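Long-range contacts in putative fructose-bisphosphate aldolase (Coccidioides immitis, PDB 3PM6), which is a putative class II aldolase of the TIM-barrel clan that carries a zinc ion at the mouth of its barrel: residues Leu89-Asp94 with Ser116-Met121; Glu127-Leu132 with Glu178-Thr183; Ala146-Pro151 with Ile185-Pro190; Val170-Glu175 with Gln212-Ala217. All coordinates share one frame; numbering follows the deposited sequence.

Interaction 1 (Leu89-Asp94 with Ser116-Met121); sequences LDHAQD and SIMVDM. With ZN (zinc ion), chain S.
Leu-89 and Ile-117 pair side by side on adjacent parallel strands of the TIM barrel, strands 85-92 and 116-119. Leu-89 N donates to Ser-116 O at 3.0 Å, and Leu-89 O receives Met-118 N at 2.7 Å. Two branched aliphatic residues suit the outer side of this sheet, where CD2 of Leu-89 packs on CG2 of Ile-117 and Leu-89 also reaches Ala-101 of helix 95-103. On the other face Asp-90 lies beside Met-118, its OD1 3.4 Å from SD. A beta bulge follows, since the next bridge, Ala-92 with Val-119, is shifted by one residue. His-91 sits within this bulge and has positive backbone angles. Its NE2 binds the zinc ion at 2.1 Å, with His-196 and His-227 as the other protein ligands. His-91 ND1 donates to Asp-120 OD2 at 2.7 Å, almost straight (164°) and within the ring plane; together with the zinc bond at NE2, this second-shell bond restrains the ring's rotation. The extended thioether of Met-118 brings SD over one face of the imidazole, off-centre toward the rim. Small Ala-92 follows, its CB meeting Ile-117 CG2, while Ala-92 O accepts Asp-120 N. Gln-93, extended beyond CG, ends in an amide whose NE2 donates to Asp-120 OD2 at 2.8 Å. That oxygen is gripped twice: Gln-93 NE2 and His-91 ND1 reach it from opposite faces of the carboxylate.

Interaction 2 (Glu127-Leu132 with Glu178-Thr183); sequences EENLRL and EEFVAT
Two helices on the outside of the TIM barrel, 126-141 and 174-181, meet here through Leu-130 and Phe-180 in a CH-pi contact. Leu-130 CD2 stands over the centre of the Phe-180 ring, 3.5 Å from its centroid and only 9° off the normal. The first torsion of Leu-130 sets CG beside the backbone N (chi1 -81°), and CD2 points its hydrogens at the ring from 3.4 Å above its plane. Leucine suits the place because its two methyls divide the work: CD2 covers the ring, while CD1 meets Glu-179 OE2 at 3.7 Å. The carboxylate end of Glu-179 is engaged in a salt bridge with Lys-126, so its chain borders the apolar patch while its charge is paired.

Asn-129 approaches the same ring from its edge. Its OD1 lies 3.2 Å from Phe-180 CE1, near the ring plane, where the slightly positive C-H rim can face a carbonyl oxygen; amide and ring planes are 65° apart. The other end of this amide, ND2, bonds to Glu-150 O. Thr-183 completes the patch with its methyl, CG2, which lies 3.9 Å from Leu-130 O and also approaches Leu-130 CD2.

The aromatic side chain also touches Pro-151, just after strand 146-149 in the chain, and Thr-133 of helix 126-141. Helix 174-181 is flanked beyond this contact by helix 208-218, which Glu-178 and Val-181 touch.

Interaction 3 (Ala146-Pro151 with Ile185-Pro190); sequences ATEAEP and INWLAP
Thr-147 and Asn-186 open the pairing of strands 146-149 and 187-188, parallel neighbours in the TIM barrel, with bonds in both directions. Thr-147 N donates to Asn-186 OD1 at 3.0 Å, in the plane of the amide and on a lone pair of its oxygen. CG of Asn-186 lies beside its own backbone N (chi1 -57°), which itself faces Thr-147 O, and the amide is thereby kept on the side of the neighbouring strand. An asparagine suits this position, since its side-chain carbonyl takes an N-H before the regular ladder begins. Thr-147 O accepts two N-H groups, those of Asn-186 N and Trp-187 N, each at 3.0 Å. From there the ladder is regular: Ala-149 N gives to Trp-187 O at 3.1 Å, and Ala-149 O takes Ala-189 N at 2.9 Å.

The buried carboxylate of Glu-148 rises on the face it shares with Trp-187. Its OE1 lies at the edge of the indole, 3.8 Å from CE3, and forms a salt bridge with Lys-247; OE2 bonds to the zinc ligand His-227. Glu-148 is thus a second-shell residue that can orient that histidine. Glu-150 OE2 accepts from the backbone of Ile-154.

On the opposite face small Ala-149 receives Ile-185 CG2 against its CB at 3.5 Å, and the ring of Pro-151 rests its CG on Leu-188 CD2. Helix 174-181 lies in the crossover linking these strands, a beta-alpha-beta unit. Helix 126-141 covers Thr-147, Ala-149 and Ile-185, helix 16-24 meets Trp-187, and strand 116-119 flanks strand 146-149.

Interaction 4 (Val170-Glu175 with Gln212-Ala217); sequences VLTTPE and QRINEA
Pro-174 and Ala-217 bring together two outer helices of the TIM barrel, where the first turn of helix 174-181 leans on helix 208-218. Polar groups anchor the loop that delivers the proline. Thr-173 is the N-cap: its OG1 accepts from Glu-176 N, answering a backbone N-H at the helix start. Thr-172 uses OG1 twice, toward Pro-151 O and Ala-191 N, and this ties the loop to the segments that follow strands 146-149 and 187-188. Its backbone oxygen, Thr-172 O, accepts from Arg-210 NH1 of helix 208-218. A threonine serves both demands, with a hydroxyl for the loop and a methyl left to pack.

The contact across the segments is made by carbon atoms packing, in places against backbone oxygens. Pro-174 CB meets Ala-217 CB at 3.8 Å, and a small methyl suits a close approach between helices. CG of the same proline touches the other helix a turn earlier, 4.0 Å from Arg-213 CB and 3.8 Å from Arg-213 O. Proline fits here because first-turn N-H groups have no carbonyl of a preceding turn to bond, so a residue without an N-H costs nothing. The arginine takes part through its CB, while its guanidinium lies off the contact and has a long, weak ion pair with Glu-209. The methyl of Thr-172 meets Ile-214, whose side chain crosses it at about a right angle. CG1 of Ile-214 is anti to the carbonyl carbon (chi1 -61°), and beyond it CD1 lies 3.6 Å from Thr-172 O and 3.8 Å from Thr-172 CG2.

Overall arrangement
From the N terminus, interaction 1 comes first, joining the third and fourth barrel strands around helix 95-103, and closes before the others open. Interactions 2, 3 and 4 then cross one another, their segments alternating along the chain. Interaction 2 ties helix 126-141 to helix 174-181; interaction 3 closes the beta-alpha-beta unit of strands 146-149 and 187-188; interaction 4 carries the outer layer on to helix 208-218. Strand 116-119 bonds to strand 146-149, making interactions 1 and 3 continuous in one sheet, with the zinc ion at the C-terminal end of the barrel. Interactions 2 and 4 share helix 174-181, with their centres about 14 Å apart.

Interaction 1 (Leu89-Asp94 with Ser116-Met121)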
# COMPACT_ATOMS: atom_id res chain seq x y z
N LEU A 89 -4.51 -14.54 3.48
CA LEU A 89 -4.90 -14.63 2.06
C LEU A 89 -6.27 -15.27 1.91
O LEU A 89 -6.45 -16.47 2.16
CB LEU A 89 -3.87 -15.40 1.23
CG LEU A 89 -4.01 -15.47 -0.30
CD1 LEU A 89 -3.97 -14.10 -1.04
CD2 LEU A 89 -2.95 -16.44 -0.86
N ASP A 90 -7.25 -14.47 1.49
CA ASP A 90 -8.63 -15.00 1.36
C ASP A 90 -8.84 -15.60 -0.03
O ASP A 90 -8.22 -15.14 -1.00
CB ASP A 90 -9.60 -13.84 1.64
CG ASP A 90 -11.05 -14.26 1.78
OD1 ASP A 90 -11.36 -15.44 2.09
OD2 ASP A 90 -11.90 -13.36 1.57
N HIS A 91 -9.71 -16.61 -0.14
CA HIS A 91 -10.12 -17.16 -1.46
C HIS A 91 -8.98 -17.43 -2.43
O HIS A 91 -9.03 -17.05 -3.59
CB HIS A 91 -11.22 -16.29 -2.07
CG HIS A 91 -12.45 -16.33 -1.24
ND1 HIS A 91 -13.09 -17.52 -0.97
CD2 HIS A 91 -13.08 -15.39 -0.50
CE1 HIS A 91 -14.09 -17.30 -0.14
NE2 HIS A 91 -14.10 -16.02 0.16
N ALA A 92 -7.94 -18.07 -1.95
CA ALA A 92 -6.93 -18.53 -2.84
C ALA A 92 -7.47 -19.81 -3.47
O ALA A 92 -7.59 -20.83 -2.79
CB ALA A 92 -5.65 -18.77 -2.05
N GLN A 93 -7.80 -19.76 -4.76
CA GLN A 93 -8.51 -20.86 -5.40
C GLN A 93 -7.69 -21.60 -6.43
O GLN A 93 -8.24 -22.37 -7.23
CB GLN A 93 -9.85 -20.38 -6.00
CG GLN A 93 -10.78 -19.71 -4.95
CD GLN A 93 -12.12 -19.26 -5.56
OE1 GLN A 93 -12.23 -19.07 -6.78
NE2 GLN A 93 -13.13 -19.09 -4.71
N ASP A 94 -6.37 -21.40 -6.37
CA ASP A 94 -5.41 -21.95 -7.33
C ASP A 94 -4.19 -22.45 -6.55
O ASP A 94 -3.53 -21.65 -5.89
CB ASP A 94 -4.99 -20.84 -8.29
CG ASP A 94 -4.07 -21.34 -9.45
OD1 ASP A 94 -3.25 -22.29 -9.28
OD2 ASP A 94 -4.18 -20.75 -10.56
N SER A 116 -1.80 -16.67 7.64
CA SER A 116 -2.79 -17.71 7.34
C SER A 116 -3.26 -17.60 5.92
O SER A 116 -3.16 -16.55 5.30
CB SER A 116 -3.99 -17.66 8.30
OG SER A 116 -4.58 -16.38 8.34
N ILE A 117 -3.77 -18.69 5.37
CA ILE A 117 -4.16 -18.64 3.96
C ILE A 117 -5.43 -19.44 3.87
O ILE A 117 -5.54 -20.47 4.51
CB ILE A 117 -3.06 -19.29 3.09
CG1 ILE A 117 -1.77 -18.46 3.11
CG2 ILE A 117 -3.57 -19.61 1.64
CD1 ILE A 117 -0.60 -19.10 2.25
N MET A 118 -6.38 -18.96 3.09
CA MET A 118 -7.53 -19.76 2.85
C MET A 118 -7.30 -20.66 1.65
O MET A 118 -7.25 -20.18 0.53
CB MET A 118 -8.81 -18.91 2.66
CG MET A 118 -10.03 -19.77 2.40
SD MET A 118 -11.47 -18.82 1.85
CE MET A 118 -12.71 -20.15 2.02
N VAL A 119 -7.18 -21.96 1.89
CA VAL A 119 -7.04 -22.94 0.79
C VAL A 119 -8.45 -23.26 0.32
O VAL A 119 -9.10 -24.16 0.87
CB VAL A 119 -6.29 -24.24 1.25
CG1 VAL A 119 -6.09 -25.16 0.09
CG2 VAL A 119 -4.96 -23.87 1.92
N ASP A 120 -8.93 -22.50 -0.64
CA ASP A 120 -10.31 -22.52 -1.08
C ASP A 120 -10.40 -23.36 -2.35
O ASP A 120 -10.30 -22.84 -3.46
CB ASP A 120 -10.81 -21.08 -1.37
CG ASP A 120 -12.27 -21.06 -1.79
OD1 ASP A 120 -12.86 -22.16 -1.83
OD2 ASP A 120 -12.86 -19.97 -2.02
N MET A 121 -10.58 -24.67 -2.19
CA MET A 121 -10.71 -25.56 -3.35
C MET A 121 -12.17 -25.94 -3.63
O MET A 121 -12.47 -26.99 -4.21
CB MET A 121 -9.85 -26.81 -3.10
CG MET A 121 -8.34 -26.46 -2.89
SD MET A 121 -7.57 -25.84 -4.41
CE MET A 121 -6.88 -24.27 -3.90
ZN ZN S . -15.65 -15.21 1.33

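Interaction 2 (Glu127-Leu132 with Glu178-Thr183)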
# COMPACT_ATOMS: atom_id res chain seq x y z
N GLU A 127 -14.15 -34.51 -3.48
CA GLU A 127 -12.99 -35.40 -3.30
C GLU A 127 -11.68 -34.71 -3.77
O GLU A 127 -10.64 -34.83 -3.14
CB GLU A 127 -13.25 -36.73 -4.02
CG GLU A 127 -14.48 -37.55 -3.49
CD GLU A 127 -15.88 -37.18 -4.10
OE1 GLU A 127 -16.03 -36.35 -5.06
OE2 GLU A 127 -16.87 -37.75 -3.59
N GLU A 128 -11.74 -33.95 -4.85
CA GLU A 128 -10.61 -33.16 -5.30
C GLU A 128 -10.29 -32.01 -4.33
O GLU A 128 -9.12 -31.75 -4.01
CB GLU A 128 -10.88 -32.63 -6.72
CG GLU A 128 -9.73 -31.85 -7.36
CD GLU A 128 -8.57 -32.74 -7.81
OE1 GLU A 128 -8.48 -33.94 -7.42
OE2 GLU A 128 -7.75 -32.24 -8.57
N ASN A 129 -11.33 -31.33 -3.85
CA ASN A 129 -11.20 -30.30 -2.82
C ASN A 129 -10.43 -30.90 -1.61
O ASN A 129 -9.44 -30.32 -1.15
CB ASN A 129 -12.62 -29.81 -2.47
CG ASN A 129 -12.69 -28.71 -1.41
OD1 ASN A 129 -11.70 -28.38 -0.71
ND2 ASN A 129 -13.92 -28.14 -1.24
N LEU A 130 -10.84 -32.08 -1.14
CA LEU A 130 -10.14 -32.69 0.01
C LEU A 130 -8.69 -32.99 -0.32
O LEU A 130 -7.80 -32.71 0.51
CB LEU A 130 -10.78 -34.01 0.42
CG LEU A 130 -12.00 -33.94 1.29
CD1 LEU A 130 -12.59 -35.34 1.23
CD2 LEU A 130 -11.63 -33.53 2.74
N ARG A 131 -8.48 -33.54 -1.53
CA ARG A 131 -7.15 -33.96 -1.98
C ARG A 131 -6.19 -32.78 -2.06
O ARG A 131 -5.10 -32.82 -1.49
CB ARG A 131 -7.25 -34.66 -3.36
CG ARG A 131 -5.96 -35.38 -3.79
CD ARG A 131 -5.99 -35.88 -5.25
NE ARG A 131 -6.08 -34.80 -6.24
CZ ARG A 131 -5.04 -34.06 -6.62
NH1 ARG A 131 -3.83 -34.26 -6.11
NH2 ARG A 131 -5.21 -33.12 -7.52
N LEU A 132 -6.58 -31.76 -2.82
CA LEU A 132 -5.74 -30.58 -2.92
C LEU A 132 -5.58 -29.88 -1.55
O LEU A 132 -4.49 -29.44 -1.21
CB LEU A 132 -6.31 -29.60 -3.95
CG LEU A 132 -6.32 -30.09 -5.40
CD1 LEU A 132 -7.29 -29.21 -6.21
CD2 LEU A 132 -4.88 -30.12 -5.99
N GLU A 178 -16.01 -33.06 9.24
CA GLU A 178 -15.13 -34.10 9.81
C GLU A 178 -14.07 -34.55 8.81
O GLU A 178 -12.90 -34.61 9.16
CB GLU A 178 -15.95 -35.32 10.27
CG GLU A 178 -16.56 -35.19 11.68
CD GLU A 178 -17.76 -36.11 11.90
OE1 GLU A 178 -17.81 -37.19 11.23
OE2 GLU A 178 -18.66 -35.77 12.72
N GLU A 179 -14.48 -34.87 7.58
CA GLU A 179 -13.50 -35.21 6.53
C GLU A 179 -12.44 -34.11 6.39
O GLU A 179 -11.26 -34.41 6.28
CB GLU A 179 -14.15 -35.52 5.14
CG GLU A 179 -15.41 -36.46 5.17
CD GLU A 179 -16.04 -36.77 3.77
OE1 GLU A 179 -17.30 -36.61 3.55
OE2 GLU A 179 -15.26 -37.22 2.90
N PHE A 180 -12.85 -32.84 6.43
CA PHE A 180 -11.88 -31.74 6.25
C PHE A 180 -10.96 -31.53 7.47
O PHE A 180 -9.78 -31.18 7.30
CB PHE A 180 -12.55 -30.45 5.79
CG PHE A 180 -12.71 -30.37 4.31
CD1 PHE A 180 -11.75 -29.75 3.54
CD2 PHE A 180 -13.82 -30.94 3.68
CE1 PHE A 180 -11.89 -29.70 2.18
CE2 PHE A 180 -13.96 -30.88 2.32
CZ PHE A 180 -13.00 -30.26 1.56
N VAL A 181 -11.49 -31.77 8.67
CA VAL A 181 -10.67 -31.70 9.90
C VAL A 181 -9.42 -32.63 9.82
O VAL A 181 -8.35 -32.28 10.31
CB VAL A 181 -11.52 -32.02 11.17
CG1 VAL A 181 -10.65 -32.41 12.37
CG2 VAL A 181 -12.42 -30.85 11.54
N ALA A 182 -9.58 -33.81 9.22
CA ALA A 182 -8.46 -34.77 9.04
C ALA A 182 -7.38 -34.26 8.09
O ALA A 182 -6.27 -34.80 8.07
CB ALA A 182 -8.98 -36.15 8.57
N THR A 183 -7.68 -33.23 7.29
CA THR A 183 -6.65 -32.66 6.41
C THR A 183 -5.66 -31.84 7.20
O THR A 183 -4.64 -31.47 6.66
CB THR A 183 -7.21 -31.74 5.30
OG1 THR A 183 -7.92 -30.65 5.91
CG2 THR A 183 -8.13 -32.49 4.37

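Interaction 3 (Ala146-Pro151 with Ile185-Pro190)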
# COMPACT_ATOMS: atom_id res chain seq x y z
N ALA A 146 -0.92 -20.98 9.03
CA ALA A 146 -2.21 -21.55 9.37
C ALA A 146 -3.16 -21.54 8.15
O ALA A 146 -2.93 -20.80 7.18
CB ALA A 146 -2.81 -20.76 10.51
N THR A 147 -4.20 -22.36 8.16
CA THR A 147 -5.02 -22.55 6.95
C THR A 147 -6.51 -22.64 7.24
O THR A 147 -6.92 -23.07 8.31
CB THR A 147 -4.64 -23.80 6.13
OG1 THR A 147 -4.81 -24.96 6.92
CG2 THR A 147 -3.22 -23.75 5.63
N GLU A 148 -7.29 -22.24 6.26
CA GLU A 148 -8.75 -22.28 6.33
C GLU A 148 -9.15 -23.00 5.08
O GLU A 148 -8.51 -22.80 4.05
CB GLU A 148 -9.30 -20.85 6.32
CG GLU A 148 -10.81 -20.71 6.20
CD GLU A 148 -11.25 -19.24 6.18
OE1 GLU A 148 -10.67 -18.42 6.94
OE2 GLU A 148 -12.17 -18.91 5.39
N ALA A 149 -10.19 -23.81 5.16
CA ALA A 149 -10.72 -24.51 4.01
C ALA A 149 -12.23 -24.44 4.02
O ALA A 149 -12.85 -24.07 5.03
CB ALA A 149 -10.25 -25.96 4.01
N GLU A 150 -12.82 -24.73 2.86
CA GLU A 150 -14.28 -24.66 2.68
C GLU A 150 -14.90 -26.02 2.39
O GLU A 150 -14.86 -26.52 1.25
CB GLU A 150 -14.61 -23.71 1.54
CG GLU A 150 -16.11 -23.47 1.34
CD GLU A 150 -16.36 -22.32 0.35
OE1 GLU A 150 -15.73 -21.26 0.48
OE2 GLU A 150 -17.22 -22.46 -0.52
N PRO A 151 -15.51 -26.63 3.41
CA PRO A 151 -16.09 -27.97 3.22
C PRO A 151 -17.46 -27.85 2.59
O PRO A 151 -18.46 -28.28 3.18
CB PRO A 151 -16.22 -28.49 4.65
CG PRO A 151 -16.35 -27.28 5.49
CD PRO A 151 -15.76 -26.10 4.76
N ILE A 185 -6.39 -28.74 8.49
CA ILE A 185 -6.76 -27.31 8.45
C ILE A 185 -6.97 -26.79 9.85
O ILE A 185 -7.23 -27.57 10.73
CB ILE A 185 -8.10 -27.08 7.76
CG1 ILE A 185 -9.16 -27.85 8.52
CG2 ILE A 185 -7.99 -27.44 6.31
CD1 ILE A 185 -10.42 -28.05 7.79
N ASN A 186 -6.86 -25.48 10.06
CA ASN A 186 -7.13 -24.91 11.38
C ASN A 186 -8.55 -24.37 11.48
O ASN A 186 -9.18 -24.51 12.53
CB ASN A 186 -6.15 -23.80 11.69
CG ASN A 186 -4.71 -24.28 11.61
OD1 ASN A 186 -3.97 -23.98 10.65
ND2 ASN A 186 -4.29 -25.07 12.62
N TRP A 187 -9.03 -23.76 10.40
CA TRP A 187 -10.37 -23.13 10.36
C TRP A 187 -11.21 -23.65 9.20
O TRP A 187 -10.67 -24.05 8.19
CB TRP A 187 -10.23 -21.61 10.25
CG TRP A 187 -9.19 -21.02 11.17
CD1 TRP A 187 -8.89 -21.42 12.45
CD2 TRP A 187 -8.37 -19.88 10.91
NE1 TRP A 187 -7.89 -20.62 12.98
CE2 TRP A 187 -7.55 -19.67 12.05
CE3 TRP A 187 -8.22 -19.02 9.82
CZ2 TRP A 187 -6.63 -18.64 12.13
CZ3 TRP A 187 -7.29 -18.00 9.89
CH2 TRP A 187 -6.51 -17.82 11.04
N LEU A 188 -12.53 -23.64 9.36
CA LEU A 188 -13.48 -24.11 8.36
C LEU A 188 -14.46 -23.00 8.03
O LEU A 188 -14.92 -22.31 8.93
CB LEU A 188 -14.28 -25.32 8.88
CG LEU A 188 -13.69 -26.74 8.80
CD1 LEU A 188 -14.70 -27.77 9.24
CD2 LEU A 188 -13.25 -27.06 7.36
N ALA A 189 -14.76 -22.82 6.74
CA ALA A 189 -15.72 -21.84 6.24
C ALA A 189 -16.94 -22.62 5.78
O ALA A 189 -16.95 -23.16 4.67
CB ALA A 189 -15.13 -21.08 5.05
N PRO A 190 -17.96 -22.72 6.65
CA PRO A 190 -19.06 -23.58 6.22
C PRO A 190 -20.01 -22.87 5.25
O PRO A 190 -20.18 -21.66 5.32
CB PRO A 190 -19.77 -23.96 7.53
CG PRO A 190 -19.39 -22.83 8.57
CD PRO A 190 -18.00 -22.37 8.10

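Interaction 4 (Val170-Glu175 with Gln212-Ala217)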
# COMPACT_ATOMS: atom_id res chain seq x y z
N VAL A 170 -23.24 -26.19 -2.69
CA VAL A 170 -23.09 -27.39 -1.84
C VAL A 170 -23.04 -26.93 -0.37
O VAL A 170 -22.04 -26.33 0.09
CB VAL A 170 -21.84 -28.28 -2.18
CG1 VAL A 170 -21.78 -29.53 -1.25
CG2 VAL A 170 -21.82 -28.72 -3.64
N LEU A 171 -24.12 -27.24 0.34
CA LEU A 171 -24.25 -27.05 1.78
C LEU A 171 -23.37 -27.97 2.62
O LEU A 171 -23.22 -29.16 2.33
CB LEU A 171 -25.72 -27.20 2.21
CG LEU A 171 -26.70 -26.19 1.60
CD1 LEU A 171 -28.14 -26.44 2.12
CD2 LEU A 171 -26.26 -24.73 1.89
N THR A 172 -22.83 -27.43 3.70
CA THR A 172 -21.87 -28.20 4.49
C THR A 172 -22.57 -29.11 5.49
O THR A 172 -23.46 -28.67 6.20
CB THR A 172 -20.93 -27.25 5.26
OG1 THR A 172 -20.13 -26.50 4.33
CG2 THR A 172 -20.03 -28.04 6.15
N THR A 173 -22.15 -30.38 5.55
CA THR A 173 -22.64 -31.31 6.55
C THR A 173 -21.58 -31.50 7.62
O THR A 173 -20.40 -31.23 7.38
CB THR A 173 -22.98 -32.70 5.93
OG1 THR A 173 -21.81 -33.25 5.30
CG2 THR A 173 -24.11 -32.56 4.89
N PRO A 174 -21.99 -31.98 8.82
CA PRO A 174 -20.99 -32.39 9.80
C PRO A 174 -20.03 -33.43 9.24
O PRO A 174 -18.85 -33.39 9.58
CB PRO A 174 -21.85 -33.02 10.93
CG PRO A 174 -23.12 -32.33 10.84
CD PRO A 174 -23.36 -32.06 9.36
N GLU A 175 -20.51 -34.34 8.39
CA GLU A 175 -19.63 -35.40 7.91
C GLU A 175 -18.53 -34.84 6.97
O GLU A 175 -17.35 -35.18 7.14
CB GLU A 175 -20.40 -36.58 7.30
N GLN A 212 -25.17 -25.13 13.88
CA GLN A 212 -24.92 -25.71 15.22
C GLN A 212 -24.49 -27.18 15.10
O GLN A 212 -23.54 -27.59 15.75
CB GLN A 212 -26.08 -25.47 16.24
CG GLN A 212 -25.92 -26.01 17.74
CD GLN A 212 -24.58 -25.64 18.52
OE1 GLN A 212 -23.82 -26.53 18.89
NE2 GLN A 212 -24.34 -24.39 18.80
N ARG A 213 -25.12 -27.93 14.19
CA ARG A 213 -24.75 -29.34 13.91
C ARG A 213 -23.27 -29.47 13.53
O ARG A 213 -22.57 -30.36 14.01
CB ARG A 213 -25.63 -29.95 12.80
CG ARG A 213 -26.85 -30.66 13.30
CD ARG A 213 -27.78 -31.12 12.20
NE ARG A 213 -29.14 -30.83 12.61
CZ ARG A 213 -29.99 -30.08 11.93
NH1 ARG A 213 -29.62 -29.60 10.74
NH2 ARG A 213 -31.22 -29.85 12.41
N ILE A 214 -22.82 -28.56 12.67
CA ILE A 214 -21.40 -28.43 12.33
C ILE A 214 -20.54 -28.11 13.54
O ILE A 214 -19.53 -28.77 13.80
CB ILE A 214 -21.21 -27.37 11.21
CG1 ILE A 214 -21.97 -27.80 9.95
CG2 ILE A 214 -19.69 -27.09 10.94
CD1 ILE A 214 -22.21 -26.70 8.99
N ASN A 215 -20.96 -27.11 14.30
CA ASN A 215 -20.22 -26.68 15.45
C ASN A 215 -20.09 -27.82 16.46
O ASN A 215 -19.00 -28.12 16.98
CB ASN A 215 -20.96 -25.51 16.07
CG ASN A 215 -20.23 -24.92 17.22
OD1 ASN A 215 -19.01 -24.84 17.19
ND2 ASN A 215 -20.95 -24.52 18.24
N GLU A 216 -21.21 -28.50 16.69
CA GLU A 216 -21.25 -29.61 17.64
C GLU A 216 -20.29 -30.73 17.20
O GLU A 216 -19.61 -31.32 18.02
CB GLU A 216 -22.68 -30.12 17.74
CG GLU A 216 -22.92 -31.06 18.87
CD GLU A 216 -22.98 -30.35 20.19
OE1 GLU A 216 -23.20 -29.11 20.17
OE2 GLU A 216 -22.78 -31.00 21.23
N ALA A 217 -20.21 -31.00 15.89
CA ALA A 217 -19.36 -32.09 15.42
C ALA A 217 -17.88 -31.74 15.45
O ALA A 217 -17.07 -32.57 15.80
CB ALA A 217 -19.78 -32.59 14.03